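ABC-type transport auxiliary lipoprotein component domain-containing protein (Xanthomonas campestris pv. campestris, PDB 2IQI) is of unknown function but is probably the auxiliary lipoprotein component of an ABC-type transport system. Local coordinates at residues W30-I43 and S99-E111. Numbering follows the deposited sequence.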
loop_
_atom_site.group_PDB
_atom_site.type_symbol
_atom_site.label_atom_id
_atom_site.label_comp_id
_atom_site.label_asym_id
_atom_site.label_seq_id
_atom_site.Cartn_x
_atom_site.Cartn_y
_atom_site.Cartn_z
ATOM N N TRP A 30 1.486 -19.451 10.695
ATOM C CA TRP A 30 0.484 -18.635 11.379
ATOM C C TRP A 30 -0.498 -18.041 10.332
ATOM O O TRP A 30 -0.360 -18.281 9.100
ATOM C CB TRP A 30 1.117 -17.580 12.295
ATOM C CG TRP A 30 2.293 -16.895 11.689
ATOM C CD1 TRP A 30 3.584 -17.268 11.789
ATOM C CD2 TRP A 30 2.278 -15.721 10.868
ATOM N NE1 TRP A 30 4.387 -16.404 11.096
ATOM C CE2 TRP A 30 3.608 -15.448 10.510
ATOM C CE3 TRP A 30 1.263 -14.875 10.391
ATOM C CZ2 TRP A 30 3.967 -14.345 9.709
ATOM C CZ3 TRP A 30 1.622 -13.774 9.582
ATOM C CH2 TRP A 30 2.964 -13.521 9.262
ATOM N N GLN A 31 -1.508 -17.315 10.818
ATOM C CA GLN A 31 -2.619 -16.936 9.983
ATOM C C GLN A 31 -2.793 -15.466 10.095
ATOM O O GLN A 31 -2.662 -14.922 11.206
ATOM C CB GLN A 31 -3.885 -17.644 10.413
ATOM C CG GLN A 31 -3.817 -19.151 10.203
ATOM C CD GLN A 31 -5.191 -19.829 10.175
ATOM O OE1 GLN A 31 -5.322 -20.946 9.635
ATOM N NE2 GLN A 31 -6.225 -19.150 10.733
ATOM N N LEU A 32 -3.081 -14.828 8.946
ATOM C CA LEU A 32 -3.051 -13.391 8.839
ATOM C C LEU A 32 -4.386 -12.792 8.468
ATOM O O LEU A 32 -5.024 -13.165 7.470
ATOM C CB LEU A 32 -1.960 -12.929 7.855
ATOM C CG LEU A 32 -1.683 -11.415 7.685
ATOM C CD1 LEU A 32 -1.246 -10.733 8.981
ATOM C CD2 LEU A 32 -0.661 -11.162 6.602
ATOM N N LEU A 33 -4.800 -11.840 9.283
ATOM C CA LEU A 33 -5.961 -11.052 8.960
ATOM C C LEU A 33 -5.470 -9.676 8.482
ATOM O O LEU A 33 -4.781 -8.977 9.243
ATOM C CB LEU A 33 -6.916 -10.916 10.166
ATOM C CG LEU A 33 -7.928 -9.774 9.956
ATOM C CD1 LEU A 33 -8.929 -10.185 8.918
ATOM C CD2 LEU A 33 -8.631 -9.283 11.228
ATOM N N VAL A 34 -5.817 -9.293 7.246
ATOM C CA VAL A 34 -5.479 -7.983 6.746
ATOM C C VAL A 34 -6.679 -7.071 7.001
ATOM O O VAL A 34 -7.726 -7.243 6.395
ATOM C CB VAL A 34 -5.115 -8.030 5.231
ATOM C CG1 VAL A 34 -4.846 -6.625 4.679
ATOM C CG2 VAL A 34 -3.937 -8.936 4.983
ATOM N N ALA A 35 -6.532 -6.097 7.887
ATOM C CA ALA A 35 -7.593 -5.125 8.131
ATOM C C ALA A 35 -7.891 -4.171 6.941
ATOM O O ALA A 35 -7.110 -4.082 5.975
ATOM C CB ALA A 35 -7.279 -4.331 9.384
ATOM N N LYS A 36 -9.024 -3.468 7.008
ATOM C CA LYS A 36 -9.269 -2.353 6.098
ATOM C C LYS A 36 -8.274 -1.266 6.458
ATOM O O LYS A 36 -8.176 -0.897 7.620
ATOM C CB LYS A 36 -10.701 -1.789 6.219
ATOM C CG LYS A 36 -11.721 -2.502 5.350
ATOM C CD LYS A 36 -12.889 -1.581 4.893
ATOM C CE LYS A 36 -14.098 -2.422 4.258
ATOM N NZ LYS A 36 -15.535 -1.946 4.659
ATOM N N PRO A 37 -7.522 -0.754 5.463
ATOM C CA PRO A 37 -6.672 0.422 5.685
ATOM C C PRO A 37 -7.515 1.594 6.098
ATOM O O PRO A 37 -8.681 1.700 5.690
ATOM C CB PRO A 37 -6.070 0.678 4.315
ATOM C CG PRO A 37 -6.106 -0.679 3.652
ATOM C CD PRO A 37 -7.407 -1.248 4.081
ATOM N N SER A 38 -6.959 2.455 6.925
ATOM C CA SER A 38 -7.691 3.628 7.360
ATOM C C SER A 38 -7.027 4.856 6.741
ATOM O O SER A 38 -5.831 4.783 6.373
ATOM C CB SER A 38 -7.787 3.697 8.890
ATOM O OG SER A 38 -6.513 3.751 9.480
ATOM N N ALA A 39 -7.795 5.951 6.604
ATOM C CA ALA A 39 -7.343 7.141 5.888
ATOM C C ALA A 39 -8.346 8.281 5.911
ATOM O O ALA A 39 -9.534 8.057 5.997
ATOM C CB ALA A 39 -7.023 6.785 4.433
ATOM N N ALA A 40 -7.865 9.512 5.767
ATOM C CA ALA A 40 -8.758 10.646 5.541
ATOM C C ALA A 40 -9.590 10.457 4.271
ATOM O O ALA A 40 -9.120 9.841 3.288
ATOM C CB ALA A 40 -7.985 11.896 5.469
ATOM N N ARG A 41 -10.823 10.978 4.300
ATOM C CA ARG A 41 -11.764 10.872 3.172
ATOM C C ARG A 41 -11.191 11.271 1.818
ATOM O O ARG A 41 -11.563 10.715 0.796
ATOM C CB ARG A 41 -13.041 11.658 3.448
ATOM C CG ARG A 41 -14.221 10.754 3.690
ATOM C CD ARG A 41 -15.369 11.500 4.339
ATOM N NE ARG A 41 -16.185 10.541 5.091
ATOM C CZ ARG A 41 -17.461 10.716 5.439
ATOM N NH1 ARG A 41 -18.106 11.834 5.104
ATOM N NH2 ARG A 41 -18.092 9.758 6.120
ATOM N N ILE A 42 -10.284 12.238 1.841
ATOM C CA ILE A 42 -9.621 12.725 0.656
ATOM C C ILE A 42 -8.731 11.641 -0.039
ATOM O O ILE A 42 -8.605 11.626 -1.269
ATOM C CB ILE A 42 -8.865 14.036 1.003
ATOM C CG1 ILE A 42 -8.491 14.835 -0.250
ATOM C CG2 ILE A 42 -7.646 13.775 1.926
ATOM C CD1 ILE A 42 -8.351 16.358 0.018
ATOM N N ILE A 43 -8.140 10.738 0.749
ATOM C CA ILE A 43 -7.323 9.648 0.219
ATOM C C ILE A 43 -8.237 8.505 -0.186
ATOM O O ILE A 43 -8.028 7.818 -1.190
ATOM C CB ILE A 43 -6.382 9.096 1.304
ATOM C CG1 ILE A 43 -5.244 10.076 1.602
ATOM C CG2 ILE A 43 -5.826 7.726 0.907
ATOM C CD1 ILE A 43 -4.277 9.533 2.637
ATOM N N SER A 99 -7.593 -16.530 13.243
ATOM C CA SER A 99 -6.369 -15.748 12.937
ATOM C C SER A 99 -5.370 -15.440 14.111
ATOM O O SER A 99 -5.772 -14.961 15.186
ATOM C CB SER A 99 -6.728 -14.434 12.214
ATOM O OG SER A 99 -7.017 -13.391 13.152
ATOM N N ASP A 100 -4.070 -15.678 13.862
ATOM C CA ASP A 100 -2.969 -15.348 14.797
ATOM C C ASP A 100 -2.518 -13.870 14.802
ATOM O O ASP A 100 -2.412 -13.249 15.852
ATOM C CB ASP A 100 -1.763 -16.228 14.500
ATOM C CG ASP A 100 -2.111 -17.701 14.434
ATOM O OD1 ASP A 100 -2.199 -18.325 15.506
ATOM O OD2 ASP A 100 -2.267 -18.243 13.318
ATOM N N TYR A 101 -2.245 -13.301 13.631
ATOM C CA TYR A 101 -1.818 -11.880 13.532
ATOM C C TYR A 101 -2.793 -11.045 12.740
ATOM O O TYR A 101 -3.503 -11.576 11.886
ATOM C CB TYR A 101 -0.426 -11.759 12.906
ATOM C CG TYR A 101 0.639 -12.387 13.761
ATOM C CD1 TYR A 101 1.247 -11.665 14.796
ATOM C CD2 TYR A 101 1.022 -13.723 13.565
ATOM C CE1 TYR A 101 2.231 -12.251 15.613
ATOM C CE2 TYR A 101 2.000 -14.318 14.374
ATOM C CZ TYR A 101 2.591 -13.572 15.390
ATOM O OH TYR A 101 3.548 -14.138 16.162
ATOM N N LYS A 102 -2.799 -9.740 13.016
ATOM C CA LYS A 102 -3.617 -8.772 12.286
ATOM C C LYS A 102 -2.710 -7.671 11.731
ATOM O O LYS A 102 -1.966 -7.043 12.487
ATOM C CB LYS A 102 -4.694 -8.185 13.210
ATOM C CG LYS A 102 -5.491 -6.996 12.631
ATOM C CD LYS A 102 -5.996 -6.037 13.751
ATOM C CE LYS A 102 -7.431 -5.524 13.440
ATOM N NZ LYS A 102 -7.929 -4.453 14.380
ATOM N N LEU A 103 -2.770 -7.458 10.407
ATOM C CA LEU A 103 -2.029 -6.366 9.727
ATOM C C LEU A 103 -2.920 -5.163 9.533
ATOM O O LEU A 103 -3.862 -5.205 8.715
ATOM C CB LEU A 103 -1.504 -6.812 8.372
ATOM C CG LEU A 103 -0.820 -5.769 7.501
ATOM C CD1 LEU A 103 0.409 -5.194 8.144
ATOM C CD2 LEU A 103 -0.460 -6.396 6.178
ATOM N N ALA A 104 -2.614 -4.095 10.273
ATOM C CA ALA A 104 -3.363 -2.844 10.158
ATOM C C ALA A 104 -2.554 -1.688 9.515
ATOM O O ALA A 104 -1.499 -1.283 10.015
ATOM C CB ALA A 104 -3.892 -2.432 11.521
ATOM N N ILE A 105 -3.081 -1.142 8.425
ATOM C CA ILE A 105 -2.418 -0.090 7.681
ATOM C C ILE A 105 -3.148 1.239 7.817
ATOM O O ILE A 105 -4.331 1.315 7.637
ATOM C CB ILE A 105 -2.291 -0.473 6.199
ATOM C CG1 ILE A 105 -1.510 -1.771 6.041
ATOM C CG2 ILE A 105 -1.515 0.565 5.443
ATOM C CD1 ILE A 105 -1.699 -2.408 4.669
ATOM N N ASP A 106 -2.431 2.293 8.165
ATOM C CA ASP A 106 -2.989 3.637 8.130
ATOM C C ASP A 106 -2.272 4.340 6.980
ATOM O O ASP A 106 -1.032 4.359 6.958
ATOM C CB ASP A 106 -2.744 4.341 9.442
ATOM C CG ASP A 106 -3.466 5.663 9.545
ATOM O OD1 ASP A 106 -4.712 5.699 9.303
ATOM O OD2 ASP A 106 -2.786 6.677 9.897
ATOM N N VAL A 107 -3.044 4.851 6.012
ATOM C CA VAL A 107 -2.505 5.527 4.818
ATOM C C VAL A 107 -2.432 7.046 5.042
ATOM O O VAL A 107 -3.446 7.669 5.399
ATOM C CB VAL A 107 -3.349 5.241 3.588
ATOM C CG1 VAL A 107 -2.831 6.020 2.401
ATOM C CG2 VAL A 107 -3.338 3.751 3.287
ATOM N N ARG A 108 -1.235 7.620 4.865
ATOM C CA ARG A 108 -0.980 9.022 5.231
ATOM C C ARG A 108 -0.985 9.930 4.015
ATOM O O ARG A 108 -1.542 11.022 4.048
ATOM C CB ARG A 108 0.346 9.156 5.957
ATOM C CG ARG A 108 0.437 8.358 7.251
ATOM C CD ARG A 108 1.838 8.489 7.769
ATOM N NE ARG A 108 2.046 7.962 9.108
ATOM C CZ ARG A 108 3.227 7.993 9.750
ATOM N NH1 ARG A 108 4.298 8.525 9.149
ATOM N NH2 ARG A 108 3.346 7.518 11.008
ATOM N N ARG A 109 -0.349 9.462 2.944
ATOM C CA ARG A 109 -0.305 10.175 1.686
ATOM C C ARG A 109 -0.521 9.199 0.556
ATOM O O ARG A 109 0.044 8.091 0.561
ATOM C CB ARG A 109 1.011 10.946 1.549
ATOM C CG ARG A 109 1.036 12.183 2.496
ATOM C CD ARG A 109 2.101 13.114 2.144
ATOM N NE ARG A 109 3.392 12.439 2.166
ATOM C CZ ARG A 109 4.330 12.609 1.237
ATOM N NH1 ARG A 109 4.111 13.426 0.199
ATOM N NH2 ARG A 109 5.474 11.964 1.325
ATOM N N PHE A 110 -1.408 9.585 -0.362
ATOM C CA PHE A 110 -1.626 8.881 -1.626
ATOM C C PHE A 110 -1.810 9.964 -2.725
ATOM O O PHE A 110 -2.938 10.422 -3.021
ATOM C CB PHE A 110 -2.849 7.981 -1.524
ATOM C CG PHE A 110 -2.819 6.825 -2.467
ATOM C CD1 PHE A 110 -3.184 6.984 -3.793
ATOM C CD2 PHE A 110 -2.417 5.568 -2.030
ATOM C CE1 PHE A 110 -3.134 5.916 -4.661
ATOM C CE2 PHE A 110 -2.383 4.500 -2.881
ATOM C CZ PHE A 110 -2.727 4.675 -4.202
ATOM N N GLU A 111 -0.703 10.413 -3.307
ATOM C CA GLU A 111 -0.769 11.641 -4.079
ATOM C C GLU A 111 0.294 11.754 -5.154
ATOM O O GLU A 111 1.383 11.200 -5.038
ATOM C CB GLU A 111 -0.699 12.847 -3.143
ATOM C CG GLU A 111 0.631 12.931 -2.378
ATOM C CD GLU A 111 0.627 13.980 -1.268
ATOM O OE1 GLU A 111 1.364 14.980 -1.400
ATOM O OE2 GLU A 111 -0.118 13.821 -0.270
HETATM O O HOH W 1 -4.520 -2.918 6.874
#
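Tyr101 turns the edge of its ring to one face of the Trp30 indole, with the planes 74° apart. Its CD2 comes 3.4 Å from Trp30 CE3, toward the indole rim. The polar ends of both rings are held by helix 155-185: Trp30 NE1 is hydrogen-bonded to Gln182 OE1 and Tyr101 OH to Asp184 OD1. Asp100 OD2 takes a weak hydrogen bond from Gln31 N. Strands 31-34 and 101-110 run parallel in a mixed sheet, and Leu33 N donates to Tyr101 O at 2.9 Å. Leu32 and Leu103 point to the sheet face covered by helices 69-82 and 155-185, and Leu32 CD1 lies 4.0 Å from Leu103 CB. On the other face Leu33 and Lys102 run alongside each other, with Leu33 CD2 against Lys102 CG. The regular pairing ends after Ala35, whose N still donates to Leu103 O. A water bridges the gap, donating to Ala35 O and Leu103 O and accepting from Ile105 N. Pairing resumes at Ser38, one residue out of step. With chi1 at 60°, Ser38 OG donates to Asp106 OD1 at 2.7 Å, on the anti side, 20° out of the carboxylate plane. Ile43 CG2 touches both Val107 CG1, 3.8 Å away, and Phe110 CB.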